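Local coordinates for protein glucokinase (Streptomyces griseus, PDB 3VGL) that probably phosphorylates D-glucose with ATP to give D-glucose 6-phosphate and ADP, as a zinc-containing glucokinase of the ROK family, at residues Gly10-Ala15 and Leu130-Gly135; Ala153-Ile158 and Ser249-Ser254; Asp163-Gly168 and Glu176-Gly181; Ser276-Leu281 and Arg287-Val292. All coordinates share one frame; numbering follows the deposited sequence.

Contact 1 of 4, residues Gly10-Ala15 and Leu130-Gly135. With ANP (phosphoaminophosphonic acid-adenylate ester), chain E; BGC (beta-D-glucopyranose), chain D.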
# COMPACT_ATOMS: atom_id res chain seq x y z
N GLY A 10 7.71 5.03 29.88
CA GLY A 10 7.21 4.48 28.61
C GLY A 10 5.70 4.27 28.67
O GLY A 10 5.07 4.49 29.70
N GLY A 11 5.13 3.86 27.54
CA GLY A 11 3.69 3.57 27.47
C GLY A 11 3.23 2.49 28.46
O GLY A 11 2.08 2.50 28.88
N THR A 12 4.14 1.57 28.82
CA THR A 12 3.78 0.43 29.65
C THR A 12 4.44 0.53 31.03
O THR A 12 3.79 0.28 32.04
CB THR A 12 4.18 -0.91 28.95
OG1 THR A 12 3.51 -0.98 27.68
CG2 THR A 12 3.76 -2.13 29.75
N LYS A 13 5.73 0.90 31.04
CA LYS A 13 6.55 0.82 32.25
C LYS A 13 7.26 2.12 32.59
O LYS A 13 7.69 2.85 31.71
CB LYS A 13 7.65 -0.24 32.07
CG LYS A 13 7.19 -1.60 31.60
CD LYS A 13 8.34 -2.28 30.87
CE LYS A 13 7.92 -3.63 30.33
NZ LYS A 13 9.07 -4.34 29.72
N ILE A 14 7.42 2.36 33.89
CA ILE A 14 8.33 3.37 34.38
C ILE A 14 9.51 2.68 35.04
O ILE A 14 9.33 1.75 35.84
CB ILE A 14 7.61 4.32 35.39
CG1 ILE A 14 6.57 5.17 34.67
CG2 ILE A 14 8.64 5.19 36.13
CD1 ILE A 14 5.59 5.89 35.61
N ALA A 15 10.72 3.09 34.69
CA ALA A 15 11.93 2.55 35.31
C ALA A 15 12.86 3.67 35.72
O ALA A 15 13.10 4.60 34.96
CB ALA A 15 12.64 1.61 34.37
N LEU A 130 12.26 -0.35 20.25
CA LEU A 130 11.06 -1.14 19.98
C LEU A 130 10.42 -1.51 21.31
O LEU A 130 10.98 -2.28 22.07
CB LEU A 130 11.45 -2.42 19.22
CG LEU A 130 12.10 -2.23 17.86
CD1 LEU A 130 12.55 -3.57 17.30
CD2 LEU A 130 11.13 -1.53 16.88
N GLY A 131 9.24 -0.96 21.55
CA GLY A 131 8.56 -1.12 22.85
C GLY A 131 7.07 -0.95 22.66
O GLY A 131 6.50 -1.48 21.70
N THR A 132 6.44 -0.18 23.55
CA THR A 132 5.03 0.15 23.35
C THR A 132 4.83 0.82 22.00
O THR A 132 3.84 0.54 21.30
CB THR A 132 4.55 1.09 24.45
OG1 THR A 132 4.75 0.43 25.70
CG2 THR A 132 3.07 1.40 24.33
N GLY A 133 5.77 1.70 21.68
CA GLY A 133 5.83 2.35 20.38
C GLY A 133 7.21 2.17 19.78
O GLY A 133 7.99 1.34 20.22
N LEU A 134 7.51 2.93 18.74
CA LEU A 134 8.84 2.93 18.15
C LEU A 134 9.40 4.34 18.32
O LEU A 134 8.77 5.29 17.91
CB LEU A 134 8.81 2.51 16.65
CG LEU A 134 10.21 2.35 16.02
CD1 LEU A 134 10.18 1.34 14.86
CD2 LEU A 134 10.76 3.69 15.47
N GLY A 135 10.54 4.44 18.99
CA GLY A 135 11.20 5.74 19.18
C GLY A 135 12.49 5.82 18.39
O GLY A 135 13.05 4.81 17.97
PB ANP E . 7.86 0.79 27.44
O1B ANP E . 7.39 1.02 26.00
O2B ANP E . 6.85 1.07 28.51
N3B ANP E . 9.23 1.78 27.74
PA ANP E . 9.05 -1.78 26.71
O1A ANP E . 9.36 -3.00 27.57
O2A ANP E . 10.15 -1.06 25.99
O3A ANP E . 8.19 -0.76 27.63
O5' ANP E . 7.95 -2.18 25.60
C5' ANP E . 6.74 -2.86 25.94
C4' ANP E . 6.26 -3.66 24.75
O4' ANP E . 7.32 -4.50 24.26
C3' ANP E . 5.14 -4.58 25.15
O3' ANP E . 4.35 -4.82 23.98
C2' ANP E . 5.89 -5.83 25.53
O2' ANP E . 5.08 -6.99 25.42
C1' ANP E . 7.05 -5.87 24.55
N9 ANP E . 8.27 -6.39 25.18
C8 ANP E . 8.99 -5.84 26.18
N7 ANP E . 10.07 -6.63 26.49
C5 ANP E . 10.03 -7.67 25.64
C6 ANP E . 10.83 -8.90 25.40
N6 ANP E . 11.94 -9.17 26.13
N1 ANP E . 10.43 -9.72 24.40
C2 ANP E . 9.33 -9.51 23.64
N3 ANP E . 8.55 -8.41 23.82
C4 ANP E . 8.85 -7.52 24.78
C2 BGC D . 6.43 8.31 20.70
C3 BGC D . 7.91 8.63 20.87
C4 BGC D . 8.60 7.63 21.79
C5 BGC D . 8.29 6.23 21.28
C6 BGC D . 8.91 5.15 22.17
C1 BGC D . 6.30 6.86 20.23
O1 BGC D . 4.96 6.47 20.15
O2 BGC D . 5.92 9.16 19.65
O3 BGC D . 8.07 9.92 21.37
O4 BGC D . 10.00 7.84 21.74
O5 BGC D . 6.89 6.01 21.21
O6 BGC D . 8.43 5.24 23.50
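Two phosphate-binding loops of the actin-like ATPase fold meet where T12 touches T132 beside the beta phosphate of the nucleotide analogue. The hydroxyls form a chain of two bonds: T12 OG1 donates to T132 OG1 at 2.7 Å, and T132 OG1 in turn donates a hydrogen bond to O1B of the beta phosphate, also at 2.7 Å. In T132 the hydroxyl lies beside its own backbone N (chi1 -59°), and the two donors pinch one oxygen, since T132 N reaches O1B at 2.9 Å in a nearly straight bond (164°). Threonine suits the place because its hydroxyl can accept from one loop while donating to the phosphate, and its methyl CG2 rests 3.9 Å from G11 CA. On the other side the backbone takes over: T12 N and K13 N both point at O2B, each 2.8 Å away. The extended K13 chain runs along the diphosphate to set its ammonium NZ against O1A of the alpha phosphate. Glycines make room for all this: a CB on G10 would collide with N3B, and one on G131 with O2A. G10-A15 turns from strand 3-9 into strand 13-19, and L130-G135 from strand 125-130 into strand 134-140. Equivalent hairpins of the two mixed sheets thus close on the nucleotide from separate lobes, and G10 O is tied further to T33 OG1.

Contact 2 of 4, residues Ala153-Ile158 and Ser249-Ser254. With ZN (zinc ion), chain B; BGC (beta-D-glucopyranose), chain D.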
# COMPACT_ATOMS: atom_id res chain seq x y z
N ALA A 153 13.51 12.97 15.23
CA ALA A 153 13.68 11.55 15.58
C ALA A 153 12.38 10.90 16.07
O ALA A 153 12.40 9.94 16.85
CB ALA A 153 14.82 11.36 16.60
N GLU A 154 11.26 11.39 15.56
CA GLU A 154 9.98 10.72 15.79
C GLU A 154 9.74 9.68 14.69
O GLU A 154 8.75 9.74 13.94
CB GLU A 154 8.87 11.76 15.90
CG GLU A 154 8.85 12.39 17.31
CD GLU A 154 8.59 11.34 18.36
OE1 GLU A 154 7.71 10.47 18.10
OE2 GLU A 154 9.26 11.40 19.43
N PHE A 155 10.67 8.73 14.61
CA PHE A 155 10.66 7.76 13.52
C PHE A 155 9.41 6.88 13.52
O PHE A 155 8.99 6.35 12.47
CB PHE A 155 11.84 6.79 13.64
CG PHE A 155 13.21 7.44 13.64
CD1 PHE A 155 13.43 8.71 13.09
CD2 PHE A 155 14.29 6.72 14.14
CE1 PHE A 155 14.74 9.26 13.08
CE2 PHE A 155 15.57 7.26 14.15
CZ PHE A 155 15.80 8.52 13.63
N GLY A 156 8.80 6.72 14.70
CA GLY A 156 7.63 5.86 14.83
C GLY A 156 6.44 6.31 14.02
O GLY A 156 5.55 5.53 13.74
N HIS A 157 6.45 7.59 13.61
CA HIS A 157 5.30 8.14 12.88
C HIS A 157 5.61 8.52 11.44
O HIS A 157 4.83 9.21 10.79
CB HIS A 157 4.67 9.29 13.70
CG HIS A 157 4.44 8.88 15.11
ND1 HIS A 157 3.43 8.00 15.45
CD2 HIS A 157 5.18 9.09 16.23
CE1 HIS A 157 3.54 7.73 16.75
NE2 HIS A 157 4.59 8.37 17.24
N ILE A 158 6.71 7.98 10.93
CA ILE A 158 6.94 8.00 9.48
C ILE A 158 5.92 7.05 8.86
O ILE A 158 5.66 5.97 9.38
CB ILE A 158 8.36 7.45 9.15
CG1 ILE A 158 9.42 8.43 9.69
CG2 ILE A 158 8.55 7.21 7.64
CD1 ILE A 158 10.78 7.73 9.83
N SER A 249 19.12 5.34 3.96
CA SER A 249 18.94 6.32 2.86
C SER A 249 18.93 7.74 3.39
O SER A 249 19.51 8.64 2.75
CB SER A 249 17.67 6.03 2.08
OG SER A 249 17.87 4.82 1.41
N LEU A 250 18.32 7.94 4.55
CA LEU A 250 18.17 9.26 5.17
C LEU A 250 19.47 9.76 5.80
O LEU A 250 19.94 10.87 5.48
CB LEU A 250 17.05 9.23 6.20
CG LEU A 250 15.67 9.16 5.55
CD1 LEU A 250 14.71 8.31 6.38
CD2 LEU A 250 15.12 10.59 5.42
N PHE A 251 20.06 8.94 6.68
CA PHE A 251 21.15 9.39 7.57
C PHE A 251 22.52 8.80 7.25
O PHE A 251 23.55 9.37 7.64
CB PHE A 251 20.83 9.01 9.03
CG PHE A 251 19.67 9.75 9.62
CD1 PHE A 251 19.82 11.06 10.06
CD2 PHE A 251 18.43 9.11 9.78
CE1 PHE A 251 18.73 11.75 10.63
CE2 PHE A 251 17.34 9.81 10.34
CZ PHE A 251 17.51 11.12 10.78
N ASP A 252 22.54 7.66 6.56
CA ASP A 252 23.82 6.93 6.31
C ASP A 252 24.78 6.88 7.52
O ASP A 252 25.93 7.35 7.42
CB ASP A 252 24.52 7.52 5.07
CG ASP A 252 25.75 6.72 4.63
OD1 ASP A 252 25.70 5.47 4.69
OD2 ASP A 252 26.74 7.35 4.18
N PRO A 253 24.34 6.34 8.67
CA PRO A 253 25.20 6.30 9.87
C PRO A 253 26.20 5.14 9.78
O PRO A 253 26.06 4.28 8.92
CB PRO A 253 24.20 6.04 10.99
CG PRO A 253 23.22 5.10 10.33
CD PRO A 253 23.04 5.67 8.93
N SER A 254 27.17 5.10 10.69
CA SER A 254 28.06 3.95 10.75
C SER A 254 27.37 2.77 11.44
O SER A 254 27.71 1.61 11.17
CB SER A 254 29.35 4.32 11.49
OG SER A 254 29.06 4.84 12.77
ZN ZN B . 1.66 7.52 14.42
C2 BGC D . 6.43 8.31 20.70
C3 BGC D . 7.91 8.63 20.87
C4 BGC D . 8.60 7.63 21.79
C5 BGC D . 8.29 6.23 21.28
C6 BGC D . 8.91 5.15 22.17
C1 BGC D . 6.30 6.86 20.23
O1 BGC D . 4.96 6.47 20.15
O2 BGC D . 5.92 9.16 19.65
O3 BGC D . 8.07 9.92 21.37
O4 BGC D . 10.00 7.84 21.74
O5 BGC D . 6.89 6.01 21.21
O6 BGC D . 8.43 5.24 23.50
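Glucose O2 is gripped twice: it donates to E154 OE1 at 2.7 Å and accepts from H157 NE2 at 2.9 Å. The second carboxylate oxygen, E154 OE2, accepts a hydrogen bond from O3 at 2.7 Å, so one carboxylate holds two neighbouring hydroxyls, one on each oxygen. An alanine here removes both acceptors, which is likely to leave O3 and the donor side of O2 without these mates and the sugar freer to turn. Histidine works on two fronts, ND1 binding the zinc ion at 2.1 Å while NE2 keeps its proton for the sugar, which meets the ring at its edge; C167, C169 and C174 complete the metal site. E154 to H157 match the E-x-G-H signature of ROK sugar kinases, with E154 at the centre of an inverse gamma turn. F155, the variable residue of that signature, packs its ring against F251 at the end of helix 227-251. Their rings approach from opposite directions and touch rim to rim, CE1 of F155 lying 3.8 Å from CE2 of F251, with the planes at 51°. Strands 125-130 and 134-140 pack against both phenylalanines through I126 and I138. F251 also meets F251 of the second subunit.

Contact 3 of 4, residues Asp163-Gly168 and Glu176-Gly181. With ZN (zinc ion), chain B; BGC (beta-D-glucopyranose), chain D; ANP (phosphoaminophosphonic acid-adenylate ester), chain E.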
# COMPACT_ATOMS: atom_id res chain seq x y z
N ASP A 163 -2.49 4.95 3.97
CA ASP A 163 -3.84 4.52 4.37
C ASP A 163 -3.80 3.25 5.21
O ASP A 163 -4.79 2.51 5.23
CB ASP A 163 -4.79 4.42 3.16
CG ASP A 163 -4.84 5.70 2.37
OD1 ASP A 163 -5.39 6.69 2.90
OD2 ASP A 163 -4.32 5.72 1.22
N GLY A 164 -2.70 3.03 5.93
CA GLY A 164 -2.52 1.82 6.77
C GLY A 164 -3.14 1.89 8.16
O GLY A 164 -4.10 2.59 8.41
N LEU A 165 -2.56 1.12 9.08
CA LEU A 165 -3.14 0.95 10.42
C LEU A 165 -3.30 2.26 11.18
O LEU A 165 -2.41 3.10 11.15
CB LEU A 165 -2.19 0.05 11.22
CG LEU A 165 -2.25 -1.43 10.86
CD1 LEU A 165 -1.03 -2.15 11.48
CD2 LEU A 165 -3.59 -2.07 11.33
N LEU A 166 -4.40 2.40 11.92
CA LEU A 166 -4.56 3.54 12.83
C LEU A 166 -3.49 3.57 13.90
O LEU A 166 -3.21 2.54 14.53
CB LEU A 166 -5.94 3.47 13.50
CG LEU A 166 -7.17 3.58 12.61
CD1 LEU A 166 -8.38 3.20 13.44
CD2 LEU A 166 -7.32 4.98 12.04
N CYS A 167 -2.94 4.76 14.14
CA CYS A 167 -1.92 4.98 15.16
C CYS A 167 -2.44 5.88 16.27
O CYS A 167 -3.34 6.67 16.04
CB CYS A 167 -0.66 5.62 14.53
SG CYS A 167 0.76 5.74 15.63
N GLY A 168 -1.88 5.75 17.48
CA GLY A 168 -2.21 6.62 18.61
C GLY A 168 -1.97 8.09 18.36
O GLY A 168 -2.56 8.95 19.03
N GLU A 176 5.51 2.64 13.63
CA GLU A 176 5.38 1.97 14.91
C GLU A 176 4.23 0.97 14.97
O GLU A 176 4.26 0.04 15.79
CB GLU A 176 5.34 2.97 16.06
CG GLU A 176 4.02 3.46 16.48
CD GLU A 176 4.08 4.18 17.86
OE1 GLU A 176 5.14 4.71 18.20
OE2 GLU A 176 3.05 4.19 18.57
N GLN A 177 3.22 1.11 14.10
CA GLN A 177 2.15 0.10 14.06
C GLN A 177 2.59 -1.22 13.46
O GLN A 177 1.91 -2.23 13.64
CB GLN A 177 0.92 0.64 13.31
CG GLN A 177 0.30 1.86 13.99
CD GLN A 177 -0.06 1.55 15.42
OE1 GLN A 177 -0.63 0.47 15.73
NE2 GLN A 177 0.28 2.46 16.32
N TYR A 178 3.76 -1.20 12.78
CA TYR A 178 4.32 -2.39 12.10
C TYR A 178 5.57 -2.92 12.77
O TYR A 178 5.88 -4.10 12.65
CB TYR A 178 4.60 -2.08 10.62
CG TYR A 178 3.34 -1.64 9.91
CD1 TYR A 178 2.46 -2.57 9.39
CD2 TYR A 178 2.99 -0.28 9.87
CE1 TYR A 178 1.26 -2.18 8.77
CE2 TYR A 178 1.80 0.13 9.25
CZ TYR A 178 0.95 -0.83 8.72
OH TYR A 178 -0.25 -0.49 8.11
N ALA A 179 6.28 -2.04 13.47
CA ALA A 179 7.50 -2.46 14.17
C ALA A 179 7.49 -1.85 15.57
O ALA A 179 7.70 -0.63 15.74
CB ALA A 179 8.74 -2.01 13.40
N SER A 180 7.23 -2.70 16.55
CA SER A 180 7.22 -2.32 17.96
C SER A 180 6.99 -3.61 18.72
O SER A 180 6.71 -4.67 18.10
CB SER A 180 6.09 -1.32 18.25
OG SER A 180 4.83 -1.98 18.29
N GLY A 181 7.12 -3.55 20.04
CA GLY A 181 6.74 -4.71 20.89
C GLY A 181 5.26 -5.02 20.76
O GLY A 181 4.85 -6.18 20.72
ZN ZN B . 1.66 7.52 14.42
C2 BGC D . 6.43 8.31 20.70
C3 BGC D . 7.91 8.63 20.87
C4 BGC D . 8.60 7.63 21.79
C5 BGC D . 8.29 6.23 21.28
C6 BGC D . 8.91 5.15 22.17
C1 BGC D . 6.30 6.86 20.23
O1 BGC D . 4.96 6.47 20.15
O2 BGC D . 5.92 9.16 19.65
O3 BGC D . 8.07 9.92 21.37
O4 BGC D . 10.00 7.84 21.74
O5 BGC D . 6.89 6.01 21.21
O6 BGC D . 8.43 5.24 23.50
PB ANP E . 7.86 0.79 27.44
O1B ANP E . 7.39 1.02 26.00
O2B ANP E . 6.85 1.07 28.51
N3B ANP E . 9.23 1.78 27.74
PA ANP E . 9.05 -1.78 26.71
O1A ANP E . 9.36 -3.00 27.57
O2A ANP E . 10.15 -1.06 25.99
O3A ANP E . 8.19 -0.76 27.63
O5' ANP E . 7.95 -2.18 25.60
C5' ANP E . 6.74 -2.86 25.94
C4' ANP E . 6.26 -3.66 24.75
O4' ANP E . 7.32 -4.50 24.26
C3' ANP E . 5.14 -4.58 25.15
O3' ANP E . 4.35 -4.82 23.98
C2' ANP E . 5.89 -5.83 25.53
O2' ANP E . 5.08 -6.99 25.42
C1' ANP E . 7.05 -5.87 24.55
N9 ANP E . 8.27 -6.39 25.18
C8 ANP E . 8.99 -5.84 26.18
N7 ANP E . 10.07 -6.63 26.49
C5 ANP E . 10.03 -7.67 25.64
C6 ANP E . 10.83 -8.90 25.40
N6 ANP E . 11.94 -9.17 26.13
N1 ANP E . 10.43 -9.72 24.40
C2 ANP E . 9.33 -9.51 23.64
N3 ANP E . 8.55 -8.41 23.82
C4 ANP E . 8.85 -7.52 24.78
O HOH W 1 0.24 4.28 18.81
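Neither D163-G168 nor E176-G181 forms a regular helix or strand; the two pieces of loop come closest at C167 and Q177, whose CA atoms are 6.4 Å apart. They belong to the zinc-binding loop, where C167 SG holds the metal at 2.3 Å beside H157, C169 and C174. Q177 supports that thiolate from the second shell: its NE2 donates to SG at 3.4 Å, 19° out of the amide plane. The chain folds at chi2 (-56°), which brings the amide back over C167 and close to L166 O. Such an N-H would probably temper the negative charge on sulfur. E176 works on the sugar side, OE1 accepting from glucose O1 at 2.6 Å, while OE2, bonded to N80 ND2, lies 2.8 Å from the oxygen of a water that accepts from G168 N. Next to this, L165 lays CD1 over one face of the Y178 ring, a CH-pi contact 3.9 Å from the centroid, and W239 also meets that ring. Leucine fits here because one methyl of its branch, CD1, can lie over the ring while CG rests beside the phenol oxygen. G164 has to stay bare, since a CB would collide with the phenol oxygen. Y178 OH serves two loops at once, bonded to the carbonyl of D163 of the third subunit and accepting L165 N at 3.0 Å in a nearly straight line (168°).

Contact 4 of 4, residues Ser276-Leu281 and Arg287-Val292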
# COMPACT_ATOMS: atom_id res chain seq x y z
N SER A 276 17.19 -8.69 7.52
CA SER A 276 16.19 -7.91 6.79
C SER A 276 16.74 -6.56 6.27
O SER A 276 16.51 -6.19 5.12
CB SER A 276 15.00 -7.65 7.71
OG SER A 276 14.06 -6.84 7.01
N PHE A 277 17.45 -5.84 7.14
CA PHE A 277 18.13 -4.62 6.76
C PHE A 277 18.99 -4.83 5.51
O PHE A 277 18.87 -4.08 4.55
CB PHE A 277 19.02 -4.13 7.92
CG PHE A 277 19.99 -3.04 7.53
CD1 PHE A 277 19.52 -1.77 7.24
CD2 PHE A 277 21.35 -3.29 7.49
CE1 PHE A 277 20.39 -0.74 6.89
CE2 PHE A 277 22.24 -2.26 7.13
CZ PHE A 277 21.76 -0.99 6.85
N ARG A 278 19.81 -5.88 5.52
CA ARG A 278 20.67 -6.15 4.37
C ARG A 278 19.89 -6.48 3.10
O ARG A 278 20.33 -6.12 2.00
CB ARG A 278 21.71 -7.22 4.68
CG ARG A 278 22.75 -6.78 5.71
CD ARG A 278 23.62 -5.60 5.24
NE ARG A 278 24.26 -5.86 3.94
CZ ARG A 278 25.38 -6.55 3.78
NH1 ARG A 278 26.02 -7.04 4.83
NH2 ARG A 278 25.86 -6.74 2.55
N ARG A 279 18.72 -7.14 3.24
CA ARG A 279 17.88 -7.41 2.07
C ARG A 279 17.27 -6.16 1.47
O ARG A 279 17.16 -6.05 0.25
CB ARG A 279 16.79 -8.43 2.39
CG ARG A 279 17.34 -9.85 2.39
CD ARG A 279 16.23 -10.88 2.44
NE ARG A 279 16.01 -11.28 3.82
CZ ARG A 279 15.05 -10.79 4.59
NH1 ARG A 279 14.21 -9.89 4.11
NH2 ARG A 279 14.95 -11.20 5.84
N TRP A 280 16.91 -5.21 2.32
CA TRP A 280 16.24 -4.00 1.85
C TRP A 280 17.15 -2.84 1.46
O TRP A 280 16.73 -1.94 0.76
CB TRP A 280 15.23 -3.50 2.91
CG TRP A 280 14.06 -4.39 3.11
CD1 TRP A 280 13.82 -5.20 4.20
CD2 TRP A 280 12.95 -4.56 2.23
NE1 TRP A 280 12.64 -5.87 4.03
CE2 TRP A 280 12.08 -5.49 2.83
CE3 TRP A 280 12.61 -4.03 0.98
CZ2 TRP A 280 10.88 -5.90 2.23
CZ3 TRP A 280 11.43 -4.43 0.39
CH2 TRP A 280 10.58 -5.35 1.02
N LEU A 281 18.42 -2.86 1.91
CA LEU A 281 19.35 -1.74 1.67
C LEU A 281 19.53 -1.45 0.18
O LEU A 281 19.93 -2.34 -0.55
CB LEU A 281 20.70 -2.08 2.33
CG LEU A 281 21.74 -0.97 2.31
CD1 LEU A 281 21.26 0.22 3.14
CD2 LEU A 281 23.06 -1.52 2.87
N ARG A 287 27.26 -0.05 -2.55
CA ARG A 287 27.36 0.87 -1.41
C ARG A 287 27.57 0.15 -0.07
O ARG A 287 27.13 -0.99 0.11
CB ARG A 287 26.15 1.84 -1.36
CG ARG A 287 24.75 1.21 -1.28
CD ARG A 287 24.30 0.75 0.13
NE ARG A 287 24.26 1.79 1.13
CZ ARG A 287 23.28 2.67 1.30
NH1 ARG A 287 22.21 2.64 0.48
NH2 ARG A 287 23.38 3.60 2.28
N PRO A 288 28.23 0.82 0.89
CA PRO A 288 28.54 0.16 2.14
C PRO A 288 27.34 0.01 3.09
O PRO A 288 26.35 0.74 2.97
CB PRO A 288 29.60 1.07 2.78
CG PRO A 288 30.00 2.05 1.73
CD PRO A 288 28.80 2.18 0.85
N HIS A 289 27.44 -0.94 4.00
CA HIS A 289 26.36 -1.16 4.96
C HIS A 289 26.75 -0.78 6.38
O HIS A 289 27.85 -1.08 6.85
CB HIS A 289 25.88 -2.61 4.91
CG HIS A 289 26.97 -3.61 5.10
ND1 HIS A 289 27.65 -4.17 4.05
CD2 HIS A 289 27.52 -4.14 6.23
CE1 HIS A 289 28.57 -5.00 4.51
NE2 HIS A 289 28.50 -5.01 5.83
N ALA A 290 25.83 -0.15 7.09
CA ALA A 290 25.99 0.13 8.51
C ALA A 290 25.97 -1.15 9.31
O ALA A 290 25.43 -2.17 8.86
CB ALA A 290 24.86 1.02 8.98
N GLN A 291 26.55 -1.10 10.51
CA GLN A 291 26.34 -2.15 11.50
C GLN A 291 24.93 -2.02 12.04
O GLN A 291 24.34 -0.92 12.06
CB GLN A 291 27.32 -2.00 12.66
CG GLN A 291 28.77 -2.17 12.20
CD GLN A 291 29.73 -1.90 13.33
OE1 GLN A 291 29.73 -2.61 14.31
NE2 GLN A 291 30.56 -0.87 13.18
N VAL A 292 24.39 -3.16 12.46
CA VAL A 292 23.10 -3.21 13.15
C VAL A 292 23.37 -3.91 14.47
O VAL A 292 23.71 -5.10 14.49
CB VAL A 292 22.01 -3.96 12.35
CG1 VAL A 292 20.69 -3.95 13.13
CG2 VAL A 292 21.78 -3.29 10.98
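R278 spreads its guanidinium flat over the imidazole of H289, the centres 3.5 Å apart and the planes only 10° from parallel. Bends at chi2 and chi3 carry the arginine out toward H289 and turn its guanidinium flat, placing NH1 above the middle of the histidine ring and ND1 beneath the centre of the guanidinium. This stack lies on the exposed side; deeper in, L281 wedges between two partners. Its CD1 sits over one face of the R287 guanidinium, 3.7 Å from CZ, and its CD2 reaches H289 CB at 3.6 Å. R287 suits this place because its flat face receives a methyl while its N-H groups point into the backbone: NE donates to P288 O at 3.0 Å, and NH1 to I282 O. With an alanine in its place, the carbonyls of P288 and I282 would probably be left without these donors and a gap opened beside L281 CD1. F277, its CG anti to the backbone N (chi1 168°), swings toward the strand, where CD2 meets V292 CG2 at 3.5 Å; its ring also meets F256. Together these residues seat helix 267-280 on strand 291-294, as expected of the beta-alpha-beta unit that begins with strand 255-259.

How the contacts relate
Along the chain contact 1 closes first; contact 2 follows, its loop enclosing contact 3, and contact 4 comes last. Contacts 1, 2 and 3, with centres 14 to 19 Å apart, all border the glucose: E176 OE1 of contact 3 probably accepts from L134 N of contact 1, and G156 O of contact 2 from E176 N. Nucleotide, sugar and zinc sites are thereby built from interlocking loops. Contact 4 lies farther out, about 26 Å from contact 1 between centres, yet both reach the sheet containing strands 125-130, 134-140, 255-259 and 291-294. It joins contact 2 through S254 O and Q291 N, and both touch the second subunit, whereas contact 3 faces the third.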